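Local coordinates for protein prolyl endopeptidase (PDB 2BKL) that probably hydrolyses oligopeptides on the carboxyl side of proline, and less readily of alanine, as a serine peptidase of the prolyl oligopeptidase family, at residues K91-L96 against L110-W115. Numbering follows the deposited sequence.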
loop_
_atom_site.group_PDB
_atom_site.type_symbol
_atom_site.label_atom_id
_atom_site.label_comp_id
_atom_site.label_asym_id
_atom_site.label_seq_id
_atom_site.Cartn_x
_atom_site.Cartn_y
_atom_site.Cartn_z
ATOM N N LYS A 91 -20.525 -12.221 -5.886
ATOM C CA LYS A 91 -19.977 -12.296 -4.538
ATOM C C LYS A 91 -19.329 -10.964 -4.123
ATOM O O LYS A 91 -18.711 -10.257 -4.929
ATOM C CB LYS A 91 -18.931 -13.417 -4.438
ATOM C CG LYS A 91 -19.417 -14.815 -4.814
ATOM C CD LYS A 91 -20.387 -15.380 -3.806
ATOM C CE LYS A 91 -20.560 -16.897 -4.031
ATOM N NZ LYS A 91 -21.691 -17.459 -3.276
ATOM N N GLU A 92 -19.416 -10.675 -2.836
ATOM C CA GLU A 92 -18.900 -9.416 -2.278
ATOM C C GLU A 92 -17.413 -9.437 -1.935
ATOM O O GLU A 92 -16.802 -8.365 -1.881
ATOM C CB GLU A 92 -19.716 -9.011 -1.053
ATOM C CG GLU A 92 -21.152 -8.615 -1.407
ATOM C CD GLU A 92 -21.204 -7.414 -2.295
ATOM O OE1 GLU A 92 -20.549 -6.456 -1.938
ATOM O OE2 GLU A 92 -21.891 -7.435 -3.327
ATOM N N LYS A 93 -16.856 -10.629 -1.707
ATOM C CA LYS A 93 -15.460 -10.849 -1.362
ATOM C C LYS A 93 -14.905 -11.988 -2.204
ATOM O O LYS A 93 -15.652 -12.899 -2.580
ATOM C CB LYS A 93 -15.343 -11.233 0.119
ATOM C CG LYS A 93 -15.765 -10.152 1.094
ATOM C CD LYS A 93 -15.587 -10.659 2.532
ATOM C CE LYS A 93 -16.169 -9.780 3.575
ATOM N NZ LYS A 93 -15.475 -8.477 3.633
ATOM N N ALA A 94 -13.599 -11.953 -2.445
ATOM C CA ALA A 94 -12.897 -13.039 -3.103
ATOM C C ALA A 94 -12.837 -14.287 -2.245
ATOM O O ALA A 94 -12.913 -14.211 -1.030
ATOM C CB ALA A 94 -11.504 -12.606 -3.450
ATOM N N ILE A 95 -12.672 -15.432 -2.904
ATOM C CA ILE A 95 -12.725 -16.746 -2.293
ATOM C C ILE A 95 -11.462 -17.533 -2.624
ATOM O O ILE A 95 -11.030 -17.521 -3.775
ATOM C CB ILE A 95 -13.995 -17.479 -2.849
ATOM C CG1 ILE A 95 -15.261 -16.735 -2.422
ATOM C CG2 ILE A 95 -14.039 -18.959 -2.435
ATOM C CD1 ILE A 95 -16.533 -17.290 -3.004
ATOM N N LEU A 96 -10.921 -18.259 -1.650
ATOM C CA LEU A 96 -9.748 -19.117 -1.828
ATOM C C LEU A 96 -10.197 -20.523 -2.235
ATOM O O LEU A 96 -11.007 -21.127 -1.555
ATOM C CB LEU A 96 -8.945 -19.186 -0.527
ATOM C CG LEU A 96 -7.682 -20.033 -0.614
ATOM C CD1 LEU A 96 -6.703 -19.512 -1.623
ATOM C CD2 LEU A 96 -6.973 -20.132 0.747
ATOM N N LEU A 110 -11.734 -21.416 1.527
ATOM C CA LEU A 110 -12.091 -20.348 2.452
ATOM C C LEU A 110 -12.984 -19.358 1.722
ATOM O O LEU A 110 -12.559 -18.739 0.756
ATOM C CB LEU A 110 -10.878 -19.623 3.003
ATOM C CG LEU A 110 -9.904 -20.399 3.872
ATOM C CD1 LEU A 110 -8.650 -19.581 4.159
ATOM C CD2 LEU A 110 -10.561 -20.892 5.163
ATOM N N ASP A 111 -14.204 -19.178 2.225
ATOM C CA ASP A 111 -15.167 -18.242 1.655
ATOM C C ASP A 111 -15.578 -17.208 2.707
ATOM O O ASP A 111 -16.483 -17.449 3.522
ATOM C CB ASP A 111 -16.385 -19.000 1.147
ATOM C CG ASP A 111 -17.431 -18.086 0.522
ATOM O OD1 ASP A 111 -17.212 -16.838 0.474
ATOM O OD2 ASP A 111 -18.503 -18.552 0.064
ATOM N N PRO A 112 -14.895 -16.077 2.738
ATOM C CA PRO A 112 -15.159 -15.073 3.758
ATOM C C PRO A 112 -16.545 -14.475 3.662
ATOM O O PRO A 112 -16.971 -13.873 4.638
ATOM C CB PRO A 112 -14.085 -14.000 3.531
ATOM C CG PRO A 112 -13.374 -14.378 2.347
ATOM C CD PRO A 112 -13.762 -15.707 1.862
ATOM N N ASN A 113 -17.238 -14.617 2.534
ATOM C CA ASN A 113 -18.631 -14.182 2.464
ATOM C C ASN A 113 -19.509 -14.902 3.485
ATOM O O ASN A 113 -20.559 -14.373 3.865
ATOM C CB ASN A 113 -19.212 -14.374 1.066
ATOM C CG ASN A 113 -18.421 -13.627 -0.009
ATOM O OD1 ASN A 113 -18.516 -12.409 -0.108
ATOM N ND2 ASN A 113 -17.597 -14.344 -0.774
ATOM N N GLY A 114 -19.075 -16.071 3.928
ATOM C CA GLY A 114 -19.828 -16.832 4.920
ATOM C C GLY A 114 -19.372 -16.662 6.355
ATOM O O GLY A 114 -19.937 -17.325 7.241
ATOM N N TRP A 115 -18.430 -15.753 6.608
ATOM C CA TRP A 115 -17.847 -15.554 7.937
ATOM C C TRP A 115 -18.612 -14.608 8.841
ATOM O O TRP A 115 -18.279 -14.467 10.017
ATOM C CB TRP A 115 -16.401 -15.084 7.816
ATOM C CG TRP A 115 -15.488 -16.088 7.244
ATOM C CD1 TRP A 115 -15.792 -17.351 6.826
ATOM C CD2 TRP A 115 -14.094 -15.907 6.979
ATOM N NE1 TRP A 115 -14.666 -17.968 6.343
ATOM C CE2 TRP A 115 -13.613 -17.096 6.431
ATOM C CE3 TRP A 115 -13.191 -14.841 7.157
ATOM C CZ2 TRP A 115 -12.283 -17.262 6.069
ATOM C CZ3 TRP A 115 -11.895 -15.009 6.785
ATOM C CH2 TRP A 115 -11.440 -16.221 6.275
HETATM O O HOH W 1 -20.576 -17.291 -0.590
#
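The side-chain amide nitrogen of Asn113 is gripped by two acceptors: it gives a nearly straight bond (170°) to the backbone carbonyl, ND2 to O of Lys93 at 3.0 Å, and a second to the carboxylate, ND2 to OD1 of Asp111 at 2.8 Å. Lys93 O lies almost in the amide plane, although the donor stands above the carbonyl plane; Asp111 OD1 is met on its syn lone pair. With Asn113 CG anti to its carbonyl carbon (chi1 -58°), the amide reaches the 91-96 segment, where OD1 takes a weak, bent bond from Lys93 N (2.9 Å). These partners are consistent with the amide orientation. Asp111 OD1 also receives a weak bond from Asn113 N, and CG1 of Ile95 packs against this oxygen at 3.5 Å. An alanine at Asn113 would probably leave Lys93 N and O without these mates and let the Asp111 carboxylate turn more freely. The Lys93 chain crosses Pro112 at a slant, CD to CB 3.8 Å, and its NZ forms a salt bridge with Asp655 and hydrogen bonds with Gly119 O and Ser122 OG. Farther along, Leu96 and Leu110 form an antiparallel hydrogen-bonded pair, their side chains side by side and touching CD2 to CD1 at 3.8 Å. Beyond this pair, Asn113 joins the loop before strand 95-100 to the 3-10 turn after strand 107-110, an edge strand of this four-stranded propeller blade. Leu96 and Pro112 pack on strand 121-128, while the Glu92 carboxylate hydrogen-bonds to Tyr68 OH and, like Lys93, meets the hydrolase part of the chain, at Ala658 N in helix 657-674.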